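Local coordinates for beta-lactamase (Chitinophaga pinensis, PDB 6N36), which probably hydrolyses the amide bond of beta-lactam rings with the help of bound zinc ions, as a member of the metallo-beta-lactamase superfamily, at residues M92-V95 against K96-H100; A208-L211 against K212-A216. All coordinates share one frame; numbering follows the deposited sequence.

Contact 1 of 2, residues M92-V95 against K96-H100; sequences MAAV and KQQTH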
loop_
_atom_site.group_PDB
_atom_site.type_symbol
_atom_site.label_atom_id
_atom_site.label_comp_id
_atom_site.label_asym_id
_atom_site.label_seq_id
_atom_site.Cartn_x
_atom_site.Cartn_y
_atom_site.Cartn_z
ATOM N N MET A 92 6.304 2.732 10.276
ATOM C CA MET A 92 4.967 3.225 10.656
ATOM C C MET A 92 4.942 3.641 12.130
ATOM O O MET A 92 4.371 4.701 12.431
ATOM C CB MET A 92 3.913 2.162 10.372
ATOM C CG MET A 92 2.528 2.704 10.410
ATOM S SD MET A 92 2.145 3.890 9.069
ATOM C CE MET A 92 1.910 2.868 7.599
ATOM N N ALA A 93 5.548 2.868 13.019
ATOM C CA ALA A 93 5.621 3.249 14.454
ATOM C C ALA A 93 6.344 4.583 14.594
ATOM O O ALA A 93 5.868 5.436 15.409
ATOM C CB ALA A 93 6.282 2.180 15.284
ATOM N N ALA A 94 7.445 4.775 13.882
ATOM C CA ALA A 94 8.242 6.025 13.956
ATOM C C ALA A 94 7.360 7.176 13.492
ATOM O O ALA A 94 7.326 8.248 14.130
ATOM C CB ALA A 94 9.526 5.933 13.167
ATOM N N VAL A 95 6.686 7.008 12.356
ATOM C CA VAL A 95 5.842 8.101 11.821
ATOM C C VAL A 95 4.735 8.418 12.834
ATOM O O VAL A 95 4.512 9.618 13.115
ATOM C CB VAL A 95 5.233 7.767 10.439
ATOM C CG1 VAL A 95 4.225 8.821 10.047
ATOM C CG2 VAL A 95 6.320 7.629 9.403
ATOM N N LYS A 96 4.095 7.418 13.435
ATOM C CA LYS A 96 2.985 7.663 14.399
ATOM C C LYS A 96 3.514 8.378 15.651
ATOM O O LYS A 96 2.876 9.356 16.083
ATOM C CB LYS A 96 2.340 6.352 14.822
ATOM C CG LYS A 96 1.112 6.521 15.704
ATOM C CD LYS A 96 0.382 5.230 16.011
ATOM C CE LYS A 96 -0.671 5.425 17.089
ATOM N NZ LYS A 96 -1.270 4.144 17.513
ATOM N N GLN A 97 4.686 7.977 16.115
ATOM C CA GLN A 97 5.314 8.619 17.300
ATOM C C GLN A 97 5.592 10.094 16.993
ATOM O O GLN A 97 5.370 10.935 17.909
ATOM C CB GLN A 97 6.611 7.925 17.690
ATOM C CG GLN A 97 7.157 8.516 18.979
ATOM C CD GLN A 97 8.535 8.015 19.290
ATOM O OE1 GLN A 97 9.159 7.302 18.496
ATOM N NE2 GLN A 97 9.016 8.410 20.460
ATOM N N GLN A 98 6.079 10.407 15.792
ATOM C CA GLN A 98 6.530 11.768 15.423
ATOM C C GLN A 98 5.366 12.679 15.098
ATOM O O GLN A 98 5.615 13.916 15.173
ATOM C CB GLN A 98 7.531 11.703 14.271
ATOM C CG GLN A 98 8.825 11.075 14.697
ATOM C CD GLN A 98 9.752 10.909 13.520
ATOM O OE1 GLN A 98 9.973 11.849 12.763
ATOM N NE2 GLN A 98 10.316 9.708 13.381
ATOM N N THR A 99 4.214 12.162 14.638
ATOM C CA THR A 99 3.106 12.971 14.083
ATOM C C THR A 99 1.880 12.908 14.995
ATOM O O THR A 99 1.068 13.783 14.867
ATOM C CB THR A 99 2.693 12.508 12.675
ATOM O OG1 THR A 99 2.248 11.161 12.818
ATOM C CG2 THR A 99 3.798 12.566 11.641
ATOM N N HIS A 100 1.731 11.879 15.823
ATOM C CA HIS A 100 0.479 11.558 16.547
ATOM C C HIS A 100 -0.693 11.410 15.567
ATOM O O HIS A 100 -1.855 11.537 15.938
ATOM C CB HIS A 100 0.310 12.575 17.712
ATOM C CG HIS A 100 1.140 12.200 18.904
ATOM N ND1 HIS A 100 0.959 12.765 20.149
ATOM C CD2 HIS A 100 2.160 11.302 19.045
ATOM C CE1 HIS A 100 1.826 12.244 21.000
ATOM N NE2 HIS A 100 2.578 11.343 20.346
#
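Thr-99 turns its hydroxyl back onto the preceding turn of its own helix, where OG1 donates a hydrogen bond of 2.8 Å to Val-95 O. The hydroxyl comes from above the carbonyl plane, 41° out of it, rather than along a lone pair. A chi1 of 61° puts OG1 between the backbone N and the carbonyl carbon, within reach of the oxygen four residues back. The methyl branches of the same two residues also meet, Val-95 CG1 lying 4.1 Å from Thr-99 CG2. Valine suits the buried side facing Leu-79, and threonine combines a methyl for Val-95 CG1 with a hydroxyl for its carbonyl.

Gln-98 leans back over the helix surface as well. With CG anti to its carbonyl carbon (chi1 -68°), the chain runs extended past the Ala-94 carbonyl, CG resting 3.2 Å from Ala-94 O. The small Ala-94 methyl lies alongside the amide, CB 3.9 Å from Gln-98 NE2, which goes on to bond Asp-59 OD2.

Beneath these side chains run the regular helical bonds, Lys-96 N to Met-92 O and Gln-97 N to Ala-93 O, each 2.9 Å, and Gln-98 N to Ala-94 O. His-100 has positive phi and has left the helical conformation, yet its N still closes on Lys-96 O. Farther out, Met-92 and Lys-96 join Val-95 against Leu-79 of strand 76-80, and the extended Lys-96 chain carries NZ to Lys-134 O.

At Val-95 O, the hydroxyl gives a short, though steeply tilted, bond beside the weak ones from Gln-98 N and Thr-99 N. Thr-99 OG1 also accepts from Ala-101 N, so one side chain links the last helical turn to the chain leading into strand 102-106.

Contact 2 of 2, residues A208-L211 against K212-A216; sequences AYTL and KAMKA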
loop_
_atom_site.group_PDB
_atom_site.type_symbol
_atom_site.label_atom_id
_atom_site.label_comp_id
_atom_site.label_asym_id
_atom_site.label_seq_id
_atom_site.Cartn_x
_atom_site.Cartn_y
_atom_site.Cartn_z
ATOM N N ALA A 208 -8.497 -16.369 -4.168
ATOM C CA ALA A 208 -9.468 -16.600 -5.255
ATOM C C ALA A 208 -10.488 -15.464 -5.285
ATOM O O ALA A 208 -10.802 -14.887 -6.361
ATOM C CB ALA A 208 -10.153 -17.913 -5.134
ATOM N N TYR A 209 -10.989 -15.095 -4.096
ATOM C CA TYR A 209 -11.931 -13.974 -3.934
ATOM C C TYR A 209 -11.308 -12.691 -4.466
ATOM O O TYR A 209 -11.894 -11.945 -5.297
ATOM C CB TYR A 209 -12.403 -13.825 -2.478
ATOM C CG TYR A 209 -13.054 -12.489 -2.225
ATOM C CD1 TYR A 209 -14.380 -12.282 -2.525
ATOM C CD2 TYR A 209 -12.339 -11.383 -1.812
ATOM C CE1 TYR A 209 -14.958 -11.049 -2.408
ATOM C CE2 TYR A 209 -12.898 -10.136 -1.670
ATOM C CZ TYR A 209 -14.261 -9.981 -1.881
ATOM O OH TYR A 209 -14.861 -8.744 -1.807
ATOM N N THR A 210 -10.082 -12.404 -4.029
ATOM C CA THR A 210 -9.416 -11.137 -4.376
ATOM C C THR A 210 -9.195 -11.042 -5.882
ATOM O O THR A 210 -9.395 -9.943 -6.455
ATOM C CB THR A 210 -8.117 -11.064 -3.595
ATOM O OG1 THR A 210 -8.493 -10.879 -2.231
ATOM C CG2 THR A 210 -7.223 -9.938 -4.058
ATOM N N LEU A 211 -8.742 -12.118 -6.522
ATOM C CA LEU A 211 -8.505 -12.030 -7.986
ATOM C C LEU A 211 -9.798 -11.636 -8.712
ATOM O O LEU A 211 -9.748 -10.765 -9.606
ATOM C CB LEU A 211 -7.939 -13.355 -8.463
ATOM C CG LEU A 211 -6.472 -13.554 -8.107
ATOM C CD1 LEU A 211 -6.112 -15.018 -8.067
ATOM C CD2 LEU A 211 -5.605 -12.762 -9.062
ATOM N N LYS A 212 -10.929 -12.188 -8.315
ATOM C CA LYS A 212 -12.219 -11.843 -8.955
ATOM C C LYS A 212 -12.636 -10.414 -8.587
ATOM O O LYS A 212 -13.022 -9.619 -9.474
ATOM C CB LYS A 212 -13.287 -12.866 -8.578
ATOM C CG LYS A 212 -13.016 -14.270 -9.114
ATOM C CD LYS A 212 -14.042 -15.306 -8.728
ATOM C CE LYS A 212 -13.949 -15.733 -7.289
ATOM N NZ LYS A 212 -15.018 -16.684 -6.915
ATOM N N ALA A 213 -12.511 -10.052 -7.318
ATOM C CA ALA A 213 -12.960 -8.769 -6.762
ATOM C C ALA A 213 -12.166 -7.621 -7.409
ATOM O O ALA A 213 -12.749 -6.614 -7.829
ATOM C CB ALA A 213 -12.813 -8.770 -5.280
ATOM N N MET A 214 -10.852 -7.773 -7.544
ATOM C CA MET A 214 -10.021 -6.712 -8.121
ATOM C C MET A 214 -10.318 -6.567 -9.622
ATOM O O MET A 214 -10.267 -5.435 -10.097
ATOM C CB MET A 214 -8.541 -7.013 -7.828
ATOM C CG MET A 214 -8.270 -6.895 -6.343
ATOM S SD MET A 214 -6.485 -6.999 -5.998
ATOM C CE MET A 214 -5.998 -5.352 -6.536
ATOM N N LYS A 215 -10.651 -7.644 -10.318
ATOM C CA LYS A 215 -10.963 -7.511 -11.763
ATOM C C LYS A 215 -12.216 -6.645 -11.924
ATOM O O LYS A 215 -12.376 -5.926 -12.952
ATOM C CB LYS A 215 -11.204 -8.893 -12.355
ATOM C CG LYS A 215 -11.005 -8.917 -13.866
ATOM C CD LYS A 215 -9.506 -8.836 -14.158
ATOM C CE LYS A 215 -9.050 -9.802 -15.232
ATOM N NZ LYS A 215 -9.284 -9.234 -16.573
ATOM N N ALA A 216 -13.127 -6.720 -10.964
ATOM C CA ALA A 216 -14.442 -6.062 -11.049
ATOM C C ALA A 216 -14.389 -4.559 -10.746
ATOM O O ALA A 216 -15.391 -3.872 -11.003
ATOM C CB ALA A 216 -15.438 -6.771 -10.161
#
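Over one face of the Tyr-209 ring sits the methyl of Ala-213, a CH-pi contact one helical turn on. CB lies 3.8 Å above the ring plane, displaced toward the rim on the CE2, CZ and OH side. Tyr-209 CG is anti to the backbone N (chi1 165°), which sends the ring forward along the helix toward Ala-213; alanine suits the place because a single methyl can lie against the ring face. The backbones of the two residues are joined too, Ala-213 N donating a hydrogen bond of 2.8 Å to Tyr-209 O.

Round the helix, Thr-210 and Met-214 lie side by side and point the same way, with Thr-210 CG2 3.6 Å from Met-214 SD. A chi1 of -70° separates the threonine's branches: the methyl packs on sulfur, while OG1 turns to Pro-158 O and Asp-206 O, two carbonyls that must share its one proton. Lys-212 folds back along Ala-208, its CE 3.4 Å from Ala-208 O.

Helix 203-215 forms the crossover of a beta-alpha-beta unit between strands 177-182 and 221-223. Leu-211 and Met-214 pack on helix 250-268, to which Lys-215 adds a salt bridge with Asp-254, while Thr-210 and Met-214 also touch His-157 in the loop after strand 150-156.

Overall arrangement
From the N terminus, the chain first reaches contact 1, on helix 92-99 between the parallel strands 76-80 and 102-106 of the seven-stranded sheet; contact 2 follows much later, on helix 203-215 between strands 177-182 and 221-223 of the five-stranded sheet. The two are in series, and neither nests in or crosses the other. Each is local to one helix and closes no long loop. The centres of contact 1 and contact 2 lie about 33 Å apart, on opposite sides of the chain's centre. By connectivity each helix belongs with a different sheet, consistent with the alpha-beta/beta-alpha sandwich of metallo-beta-lactamases, whose helices cover the outer faces.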